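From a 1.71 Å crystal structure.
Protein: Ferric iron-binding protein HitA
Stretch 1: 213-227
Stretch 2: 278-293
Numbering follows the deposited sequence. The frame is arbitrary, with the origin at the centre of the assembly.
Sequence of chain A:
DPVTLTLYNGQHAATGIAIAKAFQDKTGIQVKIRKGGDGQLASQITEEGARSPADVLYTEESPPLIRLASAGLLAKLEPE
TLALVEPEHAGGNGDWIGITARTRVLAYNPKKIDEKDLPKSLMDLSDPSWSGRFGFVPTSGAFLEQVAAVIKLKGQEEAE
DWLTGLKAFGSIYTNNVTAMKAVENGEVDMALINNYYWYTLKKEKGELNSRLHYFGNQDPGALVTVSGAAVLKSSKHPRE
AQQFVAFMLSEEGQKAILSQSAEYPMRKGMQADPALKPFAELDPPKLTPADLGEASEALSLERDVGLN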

# COMPACT_ATOMS: atom_id res chain seq x y z
N HIS A 213 12.69 10.45 -6.68
CA HIS A 213 13.92 9.68 -6.75
C HIS A 213 13.61 8.24 -6.40
O HIS A 213 12.93 7.97 -5.40
N TYR A 214 14.11 7.31 -7.20
CA TYR A 214 13.96 5.88 -6.94
C TYR A 214 15.30 5.35 -6.45
O TYR A 214 16.32 5.49 -7.14
N PHE A 215 15.30 4.75 -5.26
CA PHE A 215 16.55 4.23 -4.71
C PHE A 215 17.09 3.08 -5.55
O PHE A 215 18.31 2.98 -5.77
N GLY A 216 16.21 2.22 -6.05
CA GLY A 216 16.63 1.04 -6.79
C GLY A 216 17.61 0.17 -6.04
O GLY A 216 17.64 0.18 -4.80
N ASN A 217 18.42 -0.60 -6.78
CA ASN A 217 19.58 -1.33 -6.25
C ASN A 217 19.24 -2.26 -5.08
O ASN A 217 20.10 -2.54 -4.24
N GLN A 218 18.00 -2.76 -5.04
CA GLN A 218 17.47 -3.59 -3.95
C GLN A 218 17.60 -2.91 -2.61
O GLN A 218 17.57 -3.57 -1.57
N ASP A 219 17.70 -1.58 -2.63
CA ASP A 219 17.70 -0.82 -1.39
C ASP A 219 16.43 -1.08 -0.60
O ASP A 219 15.36 -1.28 -1.17
N PRO A 220 16.49 -1.07 0.74
CA PRO A 220 15.24 -1.22 1.49
C PRO A 220 14.23 -0.15 1.14
O PRO A 220 13.02 -0.41 1.18
N GLY A 221 14.68 1.04 0.75
CA GLY A 221 13.75 2.09 0.40
C GLY A 221 13.14 1.97 -0.98
O GLY A 221 12.40 2.87 -1.37
N ALA A 222 13.48 0.91 -1.72
CA ALA A 222 12.88 0.58 -3.01
C ALA A 222 11.78 -0.48 -2.88
O ALA A 222 11.36 -1.08 -3.87
N LEU A 223 11.28 -0.67 -1.65
CA LEU A 223 10.29 -1.69 -1.34
C LEU A 223 9.04 -1.54 -2.21
O LEU A 223 8.51 -0.44 -2.37
N VAL A 224 8.57 -2.67 -2.74
CA VAL A 224 7.28 -2.75 -3.42
C VAL A 224 6.33 -3.49 -2.50
O VAL A 224 6.69 -4.54 -1.94
N THR A 225 5.12 -2.96 -2.34
CA THR A 225 4.07 -3.59 -1.53
C THR A 225 2.78 -3.69 -2.34
O THR A 225 2.61 -3.03 -3.36
N VAL A 226 1.85 -4.52 -1.87
CA VAL A 226 0.62 -4.77 -2.62
C VAL A 226 -0.59 -4.39 -1.78
O VAL A 226 -0.60 -4.56 -0.55
N SER A 227 -1.61 -3.84 -2.44
CA SER A 227 -2.95 -3.77 -1.89
C SER A 227 -3.68 -5.06 -2.25
O SER A 227 -3.36 -5.70 -3.24
N PRO A 278 8.81 2.26 -15.16
CA PRO A 278 8.50 0.88 -15.54
C PRO A 278 8.80 -0.09 -14.40
O PRO A 278 9.87 -0.03 -13.77
N PHE A 279 7.84 -0.99 -14.14
CA PHE A 279 7.94 -1.90 -13.01
C PHE A 279 9.23 -2.72 -13.06
O PHE A 279 9.91 -2.90 -12.04
N ALA A 280 9.61 -3.20 -14.25
CA ALA A 280 10.83 -4.00 -14.38
C ALA A 280 12.09 -3.21 -14.05
O ALA A 280 13.14 -3.82 -13.81
N GLU A 281 12.03 -1.88 -14.03
CA GLU A 281 13.20 -1.06 -13.75
C GLU A 281 13.37 -0.72 -12.27
O GLU A 281 14.34 -0.04 -11.91
N LEU A 282 12.45 -1.16 -11.41
CA LEU A 282 12.46 -0.70 -10.03
C LEU A 282 13.59 -1.32 -9.21
O LEU A 282 14.09 -0.68 -8.28
N ASP A 283 14.01 -2.54 -9.54
CA ASP A 283 15.04 -3.26 -8.80
C ASP A 283 14.74 -3.28 -7.29
O ASP A 283 15.57 -2.90 -6.48
N PRO A 284 13.54 -3.74 -6.90
CA PRO A 284 13.18 -3.72 -5.47
C PRO A 284 13.86 -4.84 -4.71
O PRO A 284 14.31 -5.85 -5.30
N PRO A 285 13.94 -4.72 -3.39
CA PRO A 285 14.39 -5.85 -2.58
C PRO A 285 13.49 -7.06 -2.80
O PRO A 285 12.32 -6.94 -3.16
N LYS A 286 14.06 -8.25 -2.61
CA LYS A 286 13.35 -9.49 -2.87
C LYS A 286 12.51 -9.88 -1.64
O LYS A 286 12.80 -10.83 -0.92
N LEU A 287 11.45 -9.10 -1.41
CA LEU A 287 10.53 -9.33 -0.31
C LEU A 287 9.11 -9.44 -0.85
O LEU A 287 8.64 -8.53 -1.53
N THR A 288 8.44 -10.52 -0.50
CA THR A 288 7.06 -10.77 -0.86
C THR A 288 6.14 -10.33 0.25
O THR A 288 6.57 -10.09 1.38
N PRO A 289 4.83 -10.24 -0.02
CA PRO A 289 3.88 -10.04 1.09
C PRO A 289 4.08 -11.02 2.23
O PRO A 289 4.01 -10.64 3.40
N ALA A 290 4.35 -12.28 1.90
CA ALA A 290 4.55 -13.29 2.93
C ALA A 290 5.79 -13.00 3.76
O ALA A 290 5.81 -13.23 4.98
N ASP A 291 6.85 -12.50 3.12
CA ASP A 291 8.07 -12.14 3.85
C ASP A 291 7.79 -11.07 4.90
O ASP A 291 8.32 -11.13 6.01
N LEU A 292 6.96 -10.07 4.56
CA LEU A 292 6.65 -9.00 5.51
C LEU A 292 5.63 -9.44 6.56
O LEU A 292 5.66 -8.95 7.69
N GLY A 293 4.72 -10.34 6.19
CA GLY A 293 3.78 -10.88 7.16
C GLY A 293 2.90 -9.81 7.76
O GLY A 293 2.49 -8.85 7.10

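The two stretches bury 782 Å² between them, and three residues account for much of it: Gln218 and Val224 from the first stretch and Pro285 from the second. Gln218 occupies the third position of a type I' turn running from Gly216 to Asp219, and this turn lies against the backbone of Asp283 to Pro285. The sole direct hydrogen bond across the stretches for which the geometry is clear joins main chain to main chain, Gln218 N donating to Asp283 O at 2.8 Å. The Gln218 side chain leaves sideways with chi1 m and chi2 t, so that it extends along the second stretch: its CG lies 3.5 Å from Pro284 O, and its NE2 reaches 3.6 Å from Lys286 CE. The amide group works through water. Water 3 accepts from Gln218 NE2 and donates to Asp283 OD1 and Pro284 O, while water 4 donates to Gln218 OE1 and accepts from Lys286 N.

Asp283, chi1 t, points toward the turn, and its OD2 comes within 3.2 Å of Asn217 CA. Water 2 links the same carboxylate oxygen to Asn217 N, accepting from the amide and donating to OD2. Nearby, Gly216 CA makes a CA-H...O contact with Leu282 O at 3.4 Å, and water 1 bridges Gly216 N to that same carbonyl.

Pro285 follows the chain as it leaves the turn. Its CD lies 3.3 Å from Asp219 O and 4.0 Å from Ala222 CB, and its CG is 4.3 Å from Leu223 CD1. The CA-to-CB bond of Leu223 points away, yet the t, p rotamer brings its end back to the interface, where CD1 meets Leu287 CD1 at 3.9 Å. Both Leu287 and Leu292 point toward the first stretch. Water 5 accepts from Val224 N and donates to Pro285 O, tying the start of the strand to the proline segment.

Val224 points toward the second stretch in the t rotamer. CG2 packs 3.8 Å from Pro284 CB and 4.0 Å from Leu282 CD1, and CG1 meets the edge of the Phe279 ring, 4.0 Å from CE1. Leu282, in the m, t rotamer, spans this apolar patch: its other methyl, CD2, lies 3.7 Å from CD2 of Tyr214, an m rotamer whose CA-to-CB bond points toward the second stretch. Two residues farther along the strand, Val226 again points toward the second stretch, placing CG2 3.8 Å from Pro289 CG at the start of the helix.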

# COMPACT_ATOMS: atom_id res chain seq x y z
CB HIS A 213 14.96 10.24 -5.80
CG HIS A 213 16.23 9.45 -5.77
ND1 HIS A 213 17.10 9.42 -6.84
CD2 HIS A 213 16.75 8.63 -4.83
CE1 HIS A 213 18.12 8.63 -6.55
NE2 HIS A 213 17.93 8.14 -5.33
CB TYR A 214 13.50 5.14 -8.19
CG TYR A 214 12.11 5.52 -8.58
CD1 TYR A 214 11.86 6.72 -9.25
CD2 TYR A 214 11.04 4.71 -8.24
CE1 TYR A 214 10.58 7.07 -9.60
CE2 TYR A 214 9.75 5.07 -8.58
CZ TYR A 214 9.53 6.24 -9.25
OH TYR A 214 8.24 6.58 -9.57
CB PHE A 215 16.34 3.76 -3.26
CG PHE A 215 16.29 4.87 -2.25
CD1 PHE A 215 17.43 5.62 -1.95
CD2 PHE A 215 15.11 5.14 -1.56
CE1 PHE A 215 17.38 6.64 -0.98
CE2 PHE A 215 15.06 6.16 -0.61
CZ PHE A 215 16.20 6.90 -0.31
CB ASN A 217 20.69 -0.36 -5.84
CG ASN A 217 22.05 -1.01 -5.87
OD1 ASN A 217 22.37 -1.78 -6.78
ND2 ASN A 217 22.87 -0.72 -4.86
CB GLN A 218 18.13 -4.97 -3.90
CG GLN A 218 17.82 -5.82 -5.09
CD GLN A 218 18.23 -7.26 -4.90
OE1 GLN A 218 18.84 -7.63 -3.89
NE2 GLN A 218 17.92 -8.08 -5.88
CB ASP A 219 17.80 0.68 -1.69
CG ASP A 219 18.20 1.48 -0.48
OD1 ASP A 219 19.40 1.37 -0.10
OD2 ASP A 219 17.33 2.19 0.10
CB PRO A 220 15.69 -1.14 2.96
CG PRO A 220 17.14 -1.57 2.93
CD PRO A 220 17.68 -1.01 1.62
CB ALA A 222 13.97 0.12 -3.99
CB LEU A 223 9.91 -1.58 0.13
CG LEU A 223 8.87 -2.56 0.64
CD1 LEU A 223 9.44 -3.98 0.64
CD2 LEU A 223 8.39 -2.14 2.07
CB VAL A 224 7.43 -3.44 -4.79
CG1 VAL A 224 6.06 -3.87 -5.35
CG2 VAL A 224 8.18 -2.53 -5.75
CB THR A 225 3.80 -2.82 -0.23
OG1 THR A 225 3.39 -1.48 -0.52
CG2 THR A 225 5.06 -2.77 0.64
CB VAL A 226 0.52 -6.24 -3.09
CG1 VAL A 226 1.84 -6.71 -3.73
CG2 VAL A 226 0.14 -7.14 -1.95
CB SER A 227 -3.73 -2.58 -2.43
OG SER A 227 -4.10 -2.81 -3.78
CB PRO A 278 9.40 0.64 -16.75
CG PRO A 278 9.59 2.00 -17.33
CD PRO A 278 9.63 2.95 -16.18
CB PHE A 279 6.72 -2.82 -12.98
CG PHE A 279 6.57 -3.61 -11.71
CD1 PHE A 279 6.07 -3.02 -10.56
CD2 PHE A 279 6.93 -4.95 -11.67
CE1 PHE A 279 5.93 -3.75 -9.39
CE2 PHE A 279 6.80 -5.68 -10.51
CZ PHE A 279 6.29 -5.08 -9.36
CB ALA A 280 10.92 -4.58 -15.79
CB GLU A 281 13.14 0.25 -14.53
CG GLU A 281 13.18 0.09 -16.04
CD GLU A 281 13.07 1.42 -16.76
OE1 GLU A 281 13.30 2.47 -16.13
OE2 GLU A 281 12.73 1.41 -17.97
CB LEU A 282 11.12 -0.99 -9.37
CG LEU A 282 9.97 -0.09 -9.85
CD1 LEU A 282 8.65 -0.59 -9.26
CD2 LEU A 282 10.24 1.35 -9.47
CB ASP A 283 16.41 -2.65 -9.06
CG ASP A 283 17.60 -3.61 -8.77
OD1 ASP A 283 17.42 -4.84 -8.61
OD2 ASP A 283 18.74 -3.12 -8.74
CB PRO A 284 11.66 -3.93 -5.49
CG PRO A 284 11.43 -4.78 -6.71
CD PRO A 284 12.45 -4.29 -7.72
CB PRO A 285 14.28 -5.31 -1.14
CG PRO A 285 13.30 -4.17 -1.22
CD PRO A 285 13.44 -3.59 -2.58
CB LYS A 286 14.34 -10.59 -3.24
CG LYS A 286 15.21 -10.23 -4.44
CD LYS A 286 14.39 -10.20 -5.73
CE LYS A 286 15.30 -10.23 -6.96
NZ LYS A 286 14.53 -10.11 -8.23
CB LEU A 287 10.55 -8.20 0.72
CG LEU A 287 11.88 -7.98 1.45
CD1 LEU A 287 11.87 -6.61 2.12
CD2 LEU A 287 12.09 -9.08 2.46
CB THR A 288 6.85 -12.25 -1.14
OG1 THR A 288 7.08 -12.97 0.08
CG2 THR A 288 7.79 -12.74 -2.22
CB PRO A 289 2.52 -10.22 0.40
CG PRO A 289 2.75 -9.71 -0.98
CD PRO A 289 4.16 -10.14 -1.33
CB ALA A 290 4.63 -14.68 2.29
CB ASP A 291 9.15 -11.65 2.88
CG ASP A 291 9.69 -12.76 2.00
OD1 ASP A 291 9.78 -13.92 2.46
OD2 ASP A 291 10.03 -12.47 0.83
CB LEU A 292 6.14 -7.77 4.77
CG LEU A 292 6.99 -7.25 3.60
CD1 LEU A 292 6.23 -6.21 2.78
CD2 LEU A 292 8.27 -6.66 4.14
O HOH W 1 13.39 2.03 -6.71
O HOH W 2 18.83 -0.33 -9.64
O HOH W 3 15.49 -6.65 -7.56
O HOH W 4 16.77 -8.21 -1.71
O HOH W 5 10.04 -5.36 -2.61